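Local atomic coordinates of ActII protein (Streptomyces coelicolor, PDB entry 2OPT), a protein that probably acts as a TetR-family transcriptional repressor that binds regulatory DNA, and can take up actinorhodin or its biosynthetic precursor (S)-DNPA as a ligand. Residues 10-15 with 54-59; 14-19 with 91-96; 78-83 with 203-208; 120-123 with 127-130. All blocks are in the same frame, centred on the assembly; numbering follows the deposited sequence. Where two conformers were deposited one is given.

Interaction 1. Residues 10-15 with 54-59; sequences RIVVTA and LDLVFD
Val12 and Val57 bring helix 8-22 and helix 50-61 together nearly at right angles, the short segments crossing at -83° with their axes 9.5 Å apart. Val12 does most of the touching, with both methyls. With Val12 CG1 anti to the backbone N (chi1 179°), this methyl is directed at the backbone of the other helix, 3.6 Å from Leu56 O and 3.8 Å from Val57 CA. The second methyl, CG2, turns to the flank of Leu56 and lies 3.8 Å from Leu56 CB. The side chains of Val12 and Leu56 cross at about a right angle. One turn further on, Ala15 CB meets Val57 CG2 at 3.9 Å. The same Val57 methyl is near Val12 CG1, so it sits against both residues. An alanine at Val12 would lose both methyls and would probably open a gap against Val57 and the side of Leu56. Around this pair, Ile11 and Leu56 rest on helix 40-47, and Ala15 rests on Leu32 of helix 29-36. Helices 29-36 and 40-47 span the predicted helix-turn-helix of this TetR-like DNA-binding domain. The contact is apolar, so the helices are joined here by the fit of small aliphatic side chains and not by polar bonds.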
loop_
_atom_site.group_PDB
_atom_site.type_symbol
_atom_site.label_atom_id
_atom_site.label_comp_id
_atom_site.label_asym_id
_atom_site.label_seq_id
_atom_site.Cartn_x
_atom_site.Cartn_y
_atom_site.Cartn_z
ATOM N N ARG A 10 3.082 -20.692 23.342
ATOM C CA ARG A 10 4.515 -21.083 23.283
ATOM C C ARG A 10 4.801 -21.336 21.812
ATOM O O ARG A 10 5.862 -21.057 21.278
ATOM C CB ARG A 10 4.753 -22.372 24.087
ATOM C CG ARG A 10 6.063 -23.107 23.770
ATOM C CD ARG A 10 7.286 -22.226 23.973
ATOM N NE ARG A 10 7.387 -21.771 25.368
ATOM C CZ ARG A 10 7.991 -20.641 25.747
ATOM N NH1 ARG A 10 8.060 -20.315 27.047
ATOM N NH2 ARG A 10 8.525 -19.847 24.823
ATOM N N ILE A 11 3.841 -21.918 21.165
ATOM C CA ILE A 11 3.984 -22.183 19.750
ATOM C C ILE A 11 4.184 -20.893 18.930
ATOM O O ILE A 11 5.028 -20.829 18.047
ATOM C CB ILE A 11 2.727 -22.920 19.196
ATOM C CG1 ILE A 11 2.555 -24.356 19.795
ATOM C CG2 ILE A 11 2.765 -22.987 17.593
ATOM C CD1 ILE A 11 1.077 -25.016 19.433
ATOM N N VAL A 12 3.320 -19.914 19.157
ATOM C CA VAL A 12 3.374 -18.649 18.408
ATOM C C VAL A 12 4.626 -17.866 18.688
ATOM O O VAL A 12 5.196 -17.261 17.789
ATOM C CB VAL A 12 2.028 -17.842 18.605
ATOM C CG1 VAL A 12 2.065 -16.512 17.856
ATOM C CG2 VAL A 12 0.921 -18.675 18.025
ATOM N N VAL A 13 5.068 -17.860 19.944
ATOM C CA VAL A 13 6.225 -17.146 20.290
ATOM C C VAL A 13 7.432 -17.757 19.542
ATOM O O VAL A 13 8.258 -17.034 19.048
ATOM C CB VAL A 13 6.462 -17.250 21.825
ATOM C CG1 VAL A 13 7.950 -16.854 22.233
ATOM C CG2 VAL A 13 5.462 -16.402 22.586
ATOM N N THR A 14 7.525 -19.094 19.525
ATOM C CA THR A 14 8.583 -19.816 18.824
ATOM C C THR A 14 8.551 -19.473 17.353
ATOM O O THR A 14 9.573 -19.208 16.766
ATOM C CB THR A 14 8.366 -21.344 19.036
ATOM O OG1 THR A 14 8.470 -21.613 20.446
ATOM C CG2 THR A 14 9.411 -22.186 18.289
ATOM N N ALA A 15 7.356 -19.490 16.755
ATOM C CA ALA A 15 7.209 -19.111 15.366
ATOM C C ALA A 15 7.685 -17.689 15.037
ATOM O O ALA A 15 8.409 -17.462 14.040
ATOM C CB ALA A 15 5.724 -19.288 14.939
ATOM N N LEU A 54 0.153 -18.032 10.750
ATOM C CA LEU A 54 0.530 -16.672 10.421
ATOM C C LEU A 54 -0.507 -15.652 10.934
ATOM O O LEU A 54 -0.131 -14.571 11.347
ATOM C CB LEU A 54 0.747 -16.542 8.901
ATOM C CG LEU A 54 2.013 -17.251 8.386
ATOM C CD1 LEU A 54 2.103 -17.053 6.888
ATOM C CD2 LEU A 54 3.285 -16.741 9.107
ATOM N N ASP A 55 -1.806 -15.981 10.900
ATOM C CA ASP A 55 -2.850 -15.092 11.461
ATOM C C ASP A 55 -2.507 -14.877 12.924
ATOM O O ASP A 55 -2.696 -13.780 13.481
ATOM C CB ASP A 55 -4.238 -15.763 11.407
ATOM C CG ASP A 55 -4.851 -15.820 9.987
ATOM O OD1 ASP A 55 -4.494 -14.999 9.138
ATOM O OD2 ASP A 55 -5.791 -16.637 9.753
ATOM N N LEU A 56 -2.017 -15.930 13.586
ATOM C CA LEU A 56 -1.743 -15.843 15.022
ATOM C C LEU A 56 -0.489 -15.031 15.351
ATOM O O LEU A 56 -0.420 -14.361 16.399
ATOM C CB LEU A 56 -1.643 -17.253 15.617
ATOM C CG LEU A 56 -2.913 -18.119 15.689
ATOM C CD1 LEU A 56 -2.536 -19.512 16.194
ATOM C CD2 LEU A 56 -3.955 -17.527 16.578
ATOM N N VAL A 57 0.525 -15.188 14.503
ATOM C CA VAL A 57 1.801 -14.480 14.623
ATOM C C VAL A 57 1.461 -12.991 14.402
ATOM O O VAL A 57 1.895 -12.130 15.143
ATOM C CB VAL A 57 2.800 -14.999 13.595
ATOM C CG1 VAL A 57 4.018 -14.112 13.518
ATOM C CG2 VAL A 57 3.263 -16.438 13.921
ATOM N N PHE A 58 0.615 -12.705 13.412
ATOM C CA PHE A 58 0.216 -11.330 13.194
ATOM C C PHE A 58 -0.442 -10.728 14.432
ATOM O O PHE A 58 -0.091 -9.615 14.833
ATOM C CB PHE A 58 -0.695 -11.231 11.952
ATOM C CG PHE A 58 -1.144 -9.810 11.607
ATOM C CD1 PHE A 58 -0.284 -8.729 11.757
ATOM C CD2 PHE A 58 -2.411 -9.588 11.078
ATOM C CE1 PHE A 58 -0.694 -7.436 11.430
ATOM C CE2 PHE A 58 -2.829 -8.312 10.733
ATOM C CZ PHE A 58 -1.966 -7.237 10.896
ATOM N N ASP A 59 -1.380 -11.445 15.062
ATOM C CA ASP A 59 -2.045 -10.848 16.212
ATOM C C ASP A 59 -1.127 -10.687 17.406
ATOM O O ASP A 59 -1.245 -9.722 18.177
ATOM C CB ASP A 59 -3.262 -11.647 16.629
ATOM C CG ASP A 59 -4.180 -10.826 17.489
ATOM O OD1 ASP A 59 -4.775 -9.867 16.948
ATOM O OD2 ASP A 59 -4.171 -11.042 18.733
#

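Interaction 2. Residues 14-19 with 91-96; sequences TALGIL and LAHRDL
Leu16 and Leu19, a turn apart on helix 8-22, pack against the turn that follows helix 75-92. Leu16 forks against the ND1-CE1 side of His93. Its CD1 lies 3.7 Å from His93 ND1 and its CD2 lies 4.0 Å from His93 CE1. The leucine approaches obliquely to the ring plane. With CG anti to the backbone N (chi1 179°), the fork of Leu16 is carried towards the imidazole. The ring is fixed by polar bonds as well: ND1 bonds to Asp20 OD1 and NE2 to Glu64 OE2. Leu19 continues the packed side. Its CD2 is 3.9 Å from Arg94 O and 4.1 Å from Asp95 CB. Leu19 also touches Val57 of helix 50-61, and Leu16 touches Val61, so helix 50-61 closes this side of the contact. The other side is looser. Arg94 is exposed, and it meets the helix through its aliphatic stem, not its charge. Arg94 CB lies 3.5 Å from Leu19 O, and the CG and CD carbons follow a little further off. The chain then runs extended away from Leu19 to its guanidinium. Residues 93-96 form a type II beta turn, in which Leu96 N bonds to His93 O. Asp95 OD2 accepts a bond from Leu24 N, a second tie between the turn and the DNA-binding domain. The contact thus joins the DNA-binding and C-terminal family regions. Leucine packing supplies its inner part, while the hydrogen bonds of His93 to Asp20 and Glu64, and of Asp95 to Leu24, would help set the orientation of the turn.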
loop_
_atom_site.group_PDB
_atom_site.type_symbol
_atom_site.label_atom_id
_atom_site.label_comp_id
_atom_site.label_asym_id
_atom_site.label_seq_id
_atom_site.Cartn_x
_atom_site.Cartn_y
_atom_site.Cartn_z
ATOM N N THR A 14 7.525 -19.094 19.525
ATOM C CA THR A 14 8.583 -19.816 18.824
ATOM C C THR A 14 8.551 -19.473 17.353
ATOM O O THR A 14 9.573 -19.208 16.766
ATOM C CB THR A 14 8.366 -21.344 19.036
ATOM O OG1 THR A 14 8.470 -21.613 20.446
ATOM C CG2 THR A 14 9.411 -22.186 18.289
ATOM N N ALA A 15 7.356 -19.490 16.755
ATOM C CA ALA A 15 7.209 -19.111 15.366
ATOM C C ALA A 15 7.685 -17.689 15.037
ATOM O O ALA A 15 8.409 -17.462 14.040
ATOM C CB ALA A 15 5.724 -19.288 14.939
ATOM N N LEU A 16 7.314 -16.732 15.873
ATOM C CA LEU A 16 7.756 -15.383 15.702
ATOM C C LEU A 16 9.287 -15.298 15.796
ATOM O O LEU A 16 9.917 -14.519 15.109
ATOM C CB LEU A 16 7.114 -14.524 16.797
ATOM C CG LEU A 16 7.522 -13.038 16.753
ATOM C CD1 LEU A 16 7.102 -12.391 15.406
ATOM C CD2 LEU A 16 6.904 -12.294 17.957
ATOM N N GLY A 17 9.882 -16.135 16.625
ATOM C CA GLY A 17 11.345 -16.122 16.811
ATOM C C GLY A 17 12.004 -16.574 15.499
ATOM O O GLY A 17 13.014 -16.012 15.045
ATOM N N ILE A 18 11.418 -17.577 14.862
ATOM C CA ILE A 18 11.964 -18.093 13.597
ATOM C C ILE A 18 11.888 -16.987 12.550
ATOM O O ILE A 18 12.872 -16.680 11.899
ATOM C CB ILE A 18 11.221 -19.396 13.123
ATOM C CG1 ILE A 18 11.569 -20.551 14.088
ATOM C CG2 ILE A 18 11.599 -19.766 11.667
ATOM C CD1 ILE A 18 10.479 -21.671 14.125
ATOM N N LEU A 19 10.694 -16.441 12.378
ATOM C CA LEU A 19 10.419 -15.286 11.505
ATOM C C LEU A 19 11.417 -14.147 11.729
ATOM O O LEU A 19 11.986 -13.606 10.796
ATOM C CB LEU A 19 9.035 -14.757 11.819
ATOM C CG LEU A 19 7.871 -14.681 10.837
ATOM C CD1 LEU A 19 6.948 -13.503 11.205
ATOM C CD2 LEU A 19 8.366 -14.481 9.425
ATOM N N LEU A 91 9.166 -2.555 11.998
ATOM C CA LEU A 91 10.634 -2.425 11.937
ATOM C C LEU A 91 11.336 -3.414 12.850
ATOM O O LEU A 91 12.505 -3.783 12.611
ATOM C CB LEU A 91 11.099 -0.983 12.223
ATOM C CG LEU A 91 10.700 0.060 11.155
ATOM C CD1 LEU A 91 11.314 1.414 11.408
ATOM C CD2 LEU A 91 11.040 -0.395 9.768
ATOM N N ALA A 92 10.632 -3.857 13.883
ATOM C CA ALA A 92 11.157 -4.820 14.838
ATOM C C ALA A 92 11.073 -6.258 14.283
ATOM O O ALA A 92 11.826 -7.127 14.701
ATOM C CB ALA A 92 10.381 -4.711 16.131
ATOM N N HIS A 93 10.164 -6.491 13.336
ATOM C CA HIS A 93 9.776 -7.848 12.936
ATOM C C HIS A 93 9.885 -8.087 11.453
ATOM O O HIS A 93 8.985 -7.698 10.658
ATOM C CB HIS A 93 8.367 -8.248 13.465
ATOM C CG HIS A 93 8.265 -8.205 14.966
ATOM N ND1 HIS A 93 8.875 -9.135 15.773
ATOM C CD2 HIS A 93 7.681 -7.313 15.802
ATOM C CE1 HIS A 93 8.659 -8.839 17.037
ATOM N NE2 HIS A 93 7.946 -7.735 17.085
ATOM N N ARG A 94 10.962 -8.788 11.109
ATOM C CA ARG A 94 11.294 -9.185 9.756
ATOM C C ARG A 94 10.085 -9.787 9.067
ATOM O O ARG A 94 9.519 -10.775 9.591
ATOM C CB ARG A 94 12.390 -10.258 9.816
ATOM C CG ARG A 94 12.779 -10.871 8.464
ATOM C CD ARG A 94 14.209 -11.373 8.453
ATOM N NE ARG A 94 14.518 -12.049 7.200
ATOM C CZ ARG A 94 15.645 -12.709 6.937
ATOM N NH1 ARG A 94 16.647 -12.795 7.832
ATOM N NH2 ARG A 94 15.772 -13.281 5.761
ATOM N N ASP A 95 9.686 -9.225 7.929
ATOM C CA ASP A 95 8.783 -9.911 7.013
ATOM C C ASP A 95 7.332 -9.773 7.462
ATOM O O ASP A 95 6.437 -10.407 6.903
ATOM C CB ASP A 95 9.159 -11.389 6.894
ATOM C CG ASP A 95 10.066 -11.666 5.711
ATOM O OD1 ASP A 95 10.269 -10.749 4.889
ATOM O OD2 ASP A 95 10.575 -12.801 5.605
ATOM N N LEU A 96 7.107 -8.941 8.473
ATOM C CA LEU A 96 5.827 -8.912 9.171
ATOM C C LEU A 96 4.777 -8.155 8.366
ATOM O O LEU A 96 3.605 -8.531 8.347
ATOM C CB LEU A 96 5.985 -8.280 10.556
ATOM C CG LEU A 96 4.723 -8.211 11.417
ATOM C CD1 LEU A 96 4.208 -9.608 11.731
ATOM C CD2 LEU A 96 4.987 -7.433 12.698
#

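Interaction 3. Residues 78-83 with 203-208; sequences QVKEMC and LGLEII
Leu205 projects from helix 197-219 into the groove between Lys80 and Cys83 on helix 75-92. The short segments run roughly antiparallel, at 139°, with their axes 10.6 Å apart. From CB the leucine passes to CG, which lies 3.9 Å from Lys80 CG. There it forks. CD1 goes to Cys83, 3.5 Å from its CB and 3.6 Å from its SG; the carbon pair is tighter than usual. CD2 goes the other way and settles 3.8 Å from Lys80 CA, beside the start of the lysine chain. An alanine in place of Leu205 would lose the whole fork and would probably leave a gap beside Cys83 and the Lys80 stem.

Lys80 lies aslant over the leucine with its lower carbons. Its chain is extended beyond CG (chi3 172°, chi4 179°), which takes the amino group past Leu205 to Glu206. Glu206 has two conformers; in the one given, Lys80 NZ is 4.4 Å from Glu206 OE2, too far for a salt bridge, and any pairing is doubtful. The ammonium also has a weak, long ion pair with Glu77. Cys83 continues inward onto Val142 of helix 128-150. Beyond the leucine, Leu203 packs on Tyr133 and Ile207 on Leu212, both of the second subunit. In this all-helical C-terminal domain, helices 128-150 and 197-219 both meet the second subunit, consistent with the four-helix dimer interface of TetR-family proteins.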
loop_
_atom_site.group_PDB
_atom_site.type_symbol
_atom_site.label_atom_id
_atom_site.label_comp_id
_atom_site.label_asym_id
_atom_site.label_seq_id
_atom_site.Cartn_x
_atom_site.Cartn_y
_atom_site.Cartn_z
ATOM N N GLN A 78 -1.360 12.567 18.958
ATOM C CA GLN A 78 -1.665 11.213 19.437
ATOM C C GLN A 78 -1.854 10.230 18.268
ATOM O O GLN A 78 -1.501 9.054 18.356
ATOM C CB GLN A 78 -2.908 11.222 20.324
ATOM C CG GLN A 78 -2.655 11.699 21.701
ATOM C CD GLN A 78 -3.781 11.378 22.647
ATOM O OE1 GLN A 78 -4.935 11.747 22.424
ATOM N NE2 GLN A 78 -3.430 10.785 23.770
ATOM N N VAL A 79 -2.467 10.708 17.186
ATOM C CA VAL A 79 -2.595 9.902 15.962
ATOM C C VAL A 79 -1.189 9.642 15.413
ATOM O O VAL A 79 -0.805 8.506 15.172
ATOM C CB VAL A 79 -3.520 10.608 14.945
ATOM C CG1 VAL A 79 -3.743 9.737 13.715
ATOM C CG2 VAL A 79 -4.875 10.824 15.585
ATOM N N LYS A 80 -0.390 10.667 15.224
ATOM C CA LYS A 80 1.023 10.427 14.917
ATOM C C LYS A 80 1.659 9.366 15.775
ATOM O O LYS A 80 2.290 8.432 15.247
ATOM C CB LYS A 80 1.814 11.723 15.050
ATOM C CG LYS A 80 1.418 12.706 13.951
ATOM C CD LYS A 80 2.240 13.999 14.006
ATOM C CE LYS A 80 1.917 14.829 12.747
ATOM N NZ LYS A 80 2.709 16.071 12.839
ATOM N N GLU A 81 1.510 9.513 17.093
ATOM C CA GLU A 81 2.113 8.611 18.097
ATOM C C GLU A 81 1.731 7.163 17.853
ATOM O O GLU A 81 2.566 6.253 17.907
ATOM C CB GLU A 81 1.641 8.977 19.512
ATOM C CG GLU A 81 1.870 7.836 20.555
ATOM C CD GLU A 81 1.202 8.058 21.932
ATOM O OE1 GLU A 81 0.630 9.131 22.189
ATOM O OE2 GLU A 81 1.289 7.131 22.771
ATOM N N MET A 82 0.436 6.946 17.645
ATOM C CA MET A 82 -0.100 5.615 17.388
ATOM C C MET A 82 0.423 5.041 16.075
ATOM O O MET A 82 0.662 3.838 15.965
ATOM C CB MET A 82 -1.630 5.654 17.374
ATOM C CG MET A 82 -2.279 4.554 16.552
ATOM S SD MET A 82 -4.002 4.915 16.164
ATOM C CE MET A 82 -3.833 5.692 14.560
ATOM N N CYS A 83 0.599 5.906 15.080
ATOM C CA CYS A 83 1.121 5.485 13.784
ATOM C C CYS A 83 2.600 5.128 13.879
ATOM O O CYS A 83 3.057 4.163 13.265
ATOM C CB CYS A 83 0.910 6.580 12.739
ATOM S SG CYS A 83 -0.794 6.743 12.161
ATOM N N LEU A 203 6.249 13.130 6.492
ATOM C CA LEU A 203 5.485 13.871 5.504
ATOM C C LEU A 203 4.138 13.217 5.245
ATOM O O LEU A 203 3.121 13.906 5.247
ATOM C CB LEU A 203 6.235 13.957 4.153
ATOM C CG LEU A 203 7.189 15.100 3.958
ATOM C CD1 LEU A 203 7.995 14.976 2.636
ATOM C CD2 LEU A 203 6.375 16.410 3.978
ATOM N N GLY A 204 4.108 11.915 4.979
ATOM C CA GLY A 204 2.811 11.250 4.680
ATOM C C GLY A 204 1.884 11.295 5.891
ATOM O O GLY A 204 0.687 11.435 5.764
ATOM N N LEU A 205 2.426 11.100 7.099
ATOM C CA LEU A 205 1.633 11.281 8.313
ATOM C C LEU A 205 0.997 12.695 8.396
ATOM O O LEU A 205 -0.176 12.810 8.631
ATOM C CB LEU A 205 2.542 11.021 9.556
ATOM C CG LEU A 205 1.964 10.395 10.799
ATOM C CD1 LEU A 205 1.123 9.206 10.445
ATOM C CD2 LEU A 205 3.155 10.024 11.795
ATOM N N GLU A 206 1.809 13.741 8.213
ATOM C CA GLU A 206 1.349 15.132 8.242
ATOM C C GLU A 206 0.219 15.322 7.247
ATOM O O GLU A 206 -0.850 15.856 7.583
ATOM C CB GLU A 206 2.520 16.056 7.884
ATOM C CG GLU A 206 3.471 16.277 9.056
ATOM C CD GLU A 206 4.682 17.138 8.746
ATOM O OE1 GLU A 206 4.811 17.687 7.606
ATOM O OE2 GLU A 206 5.513 17.271 9.682
ATOM N N ILE A 207 0.459 14.855 6.023
ATOM C CA ILE A 207 -0.485 15.012 4.952
ATOM C C ILE A 207 -1.829 14.396 5.329
ATOM O O ILE A 207 -2.849 15.044 5.206
ATOM C CB ILE A 207 0.045 14.428 3.628
ATOM C CG1 ILE A 207 1.218 15.285 3.111
ATOM C CG2 ILE A 207 -1.062 14.349 2.603
ATOM C CD1 ILE A 207 2.046 14.646 2.028
ATOM N N ILE A 208 -1.822 13.131 5.758
ATOM C CA ILE A 208 -3.094 12.396 6.026
ATOM C C ILE A 208 -3.846 13.012 7.209
ATOM O O ILE A 208 -5.050 13.186 7.143
ATOM C CB ILE A 208 -2.828 10.900 6.296
ATOM C CG1 ILE A 208 -2.204 10.260 5.037
ATOM C CG2 ILE A 208 -4.101 10.217 6.843
ATOM C CD1 ILE A 208 -1.631 8.800 5.185
#

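Interaction 4. Residues 120-123 with 127-130; sequences LLRS and HDEL
Arg122 and Asp128 form a salt bridge across the short connection between helix 108-123 and helix 128-150. Arg122 NH1 lies 3.3 Å from Asp128 OD1, and this is the one close pair between the two segments. The groups do not lie flat together. The guanidinium and carboxylate planes are 76° apart, so this is a single oblique contact and not a paired, two-bond one. The arginine chain bends at chi2 (-129°) and chi3 (-90°), which brings its head round to the aspartate.

The second subunit reaches both groups. Asn184 of the second subunit takes the hydrogen bond of Arg122 NE, and His187 of that subunit makes a weak hydrogen bond to Asp128 OD2. The pair therefore sits where two helices of a TetR-like C-terminal domain meet their dimer mate. Next door, Glu129 makes a salt bridge to Arg199 of the second subunit.

Further out, each segment has contacts of its own. Ser123 OG bonds to Leu120 O at 2.6 Å, and the same carbonyl also accepts from Trp75 NE1 of helix 75-92. At the start of the other helix, His127 holds the N-cap position. Leu130 CB lies over one face of its ring, offset toward the rim and 3.5 Å above the plane.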
loop_
_atom_site.group_PDB
_atom_site.type_symbol
_atom_site.label_atom_id
_atom_site.label_comp_id
_atom_site.label_asym_id
_atom_site.label_seq_id
_atom_site.Cartn_x
_atom_site.Cartn_y
_atom_site.Cartn_z
ATOM N N LEU A 120 -10.073 6.904 19.352
ATOM C CA LEU A 120 -9.236 8.118 19.226
ATOM C C LEU A 120 -9.676 8.986 18.044
ATOM O O LEU A 120 -9.770 10.211 18.150
ATOM C CB LEU A 120 -7.773 7.743 19.006
ATOM C CG LEU A 120 -6.681 8.846 18.997
ATOM C CD1 LEU A 120 -6.749 9.753 20.221
ATOM C CD2 LEU A 120 -5.280 8.249 18.846
ATOM N N LEU A 121 -9.895 8.345 16.910
ATOM C CA LEU A 121 -10.302 9.054 15.679
ATOM C C LEU A 121 -11.610 9.813 15.848
ATOM O O LEU A 121 -11.682 11.010 15.583
ATOM C CB LEU A 121 -10.343 8.104 14.483
ATOM C CG LEU A 121 -8.980 7.507 14.067
ATOM C CD1 LEU A 121 -9.131 6.319 13.089
ATOM C CD2 LEU A 121 -7.953 8.530 13.545
ATOM N N ARG A 122 -12.635 9.138 16.334
ATOM C CA ARG A 122 -13.895 9.799 16.672
ATOM C C ARG A 122 -13.805 10.905 17.718
ATOM O O ARG A 122 -14.537 11.889 17.657
ATOM C CB ARG A 122 -14.946 8.774 17.101
ATOM C CG ARG A 122 -15.222 7.759 16.027
ATOM C CD ARG A 122 -16.681 7.640 15.768
ATOM N NE ARG A 122 -17.223 6.626 16.629
ATOM C CZ ARG A 122 -18.507 6.441 16.919
ATOM N NH1 ARG A 122 -19.458 7.221 16.391
ATOM N NH2 ARG A 122 -18.818 5.457 17.764
ATOM N N SER A 123 -12.947 10.739 18.705
ATOM C CA SER A 123 -12.752 11.764 19.714
ATOM C C SER A 123 -12.300 13.078 19.083
ATOM O O SER A 123 -12.473 14.118 19.668
ATOM C CB SER A 123 -11.750 11.306 20.749
ATOM O OG SER A 123 -10.451 11.508 20.240
ATOM N N HIS A 127 -16.627 12.318 11.549
ATOM C CA HIS A 127 -17.894 11.622 11.328
ATOM C C HIS A 127 -17.608 10.185 10.970
ATOM O O HIS A 127 -16.460 9.845 10.630
ATOM C CB HIS A 127 -18.788 12.303 10.245
ATOM C CG HIS A 127 -18.163 12.388 8.879
ATOM N ND1 HIS A 127 -17.397 13.464 8.472
ATOM C CD2 HIS A 127 -18.234 11.557 7.809
ATOM C CE1 HIS A 127 -16.998 13.278 7.226
ATOM N NE2 HIS A 127 -17.495 12.132 6.799
ATOM N N ASP A 128 -18.631 9.335 11.074
ATOM C CA ASP A 128 -18.468 7.877 11.043
ATOM C C ASP A 128 -17.629 7.383 9.849
ATOM O O ASP A 128 -16.740 6.585 10.043
ATOM C CB ASP A 128 -19.842 7.187 10.995
ATOM C CG ASP A 128 -20.652 7.348 12.286
ATOM O OD1 ASP A 128 -20.153 7.943 13.260
ATOM O OD2 ASP A 128 -21.795 6.847 12.321
ATOM N N GLU A 129 -17.950 7.814 8.622
ATOM C CA GLU A 129 -17.242 7.310 7.433
ATOM C C GLU A 129 -15.801 7.753 7.401
ATOM O O GLU A 129 -14.955 7.028 6.921
ATOM C CB GLU A 129 -17.883 7.749 6.120
ATOM C CG GLU A 129 -19.094 6.873 5.708
ATOM C CD GLU A 129 -19.543 7.111 4.253
ATOM O OE1 GLU A 129 -18.985 8.038 3.571
ATOM O OE2 GLU A 129 -20.464 6.355 3.807
ATOM N N LEU A 130 -15.546 8.980 7.833
ATOM C CA LEU A 130 -14.192 9.564 7.803
ATOM C C LEU A 130 -13.318 8.903 8.871
ATOM O O LEU A 130 -12.066 8.695 8.737
ATOM C CB LEU A 130 -14.282 11.094 8.037
ATOM C CG LEU A 130 -12.963 11.902 8.187
ATOM C CD1 LEU A 130 -12.239 11.865 6.894
ATOM C CD2 LEU A 130 -13.285 13.346 8.484
#

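Interactions 1 and 2 start from the same helix, 8-22, and touch through Val57, which meets Leu16 and Leu19. Interaction 1 is buried and apolar. Interaction 2 is partly buried; its polar ties run from His93 and Asp95 to residues outside the two segments. Helix 75-92 then links interaction 2 to interaction 3, their centres about 25 Å apart. Interaction 3 is partly buried helix packing, with Lys80 and Glu206 at its outer side. Interaction 4 lies at the surface and depends on charge. It is nested within the loop that interaction 3 closes, and the two touch through Gln78 and Leu120. Both interactions 3 and 4 reach the second subunit; interactions 1 and 2 do not.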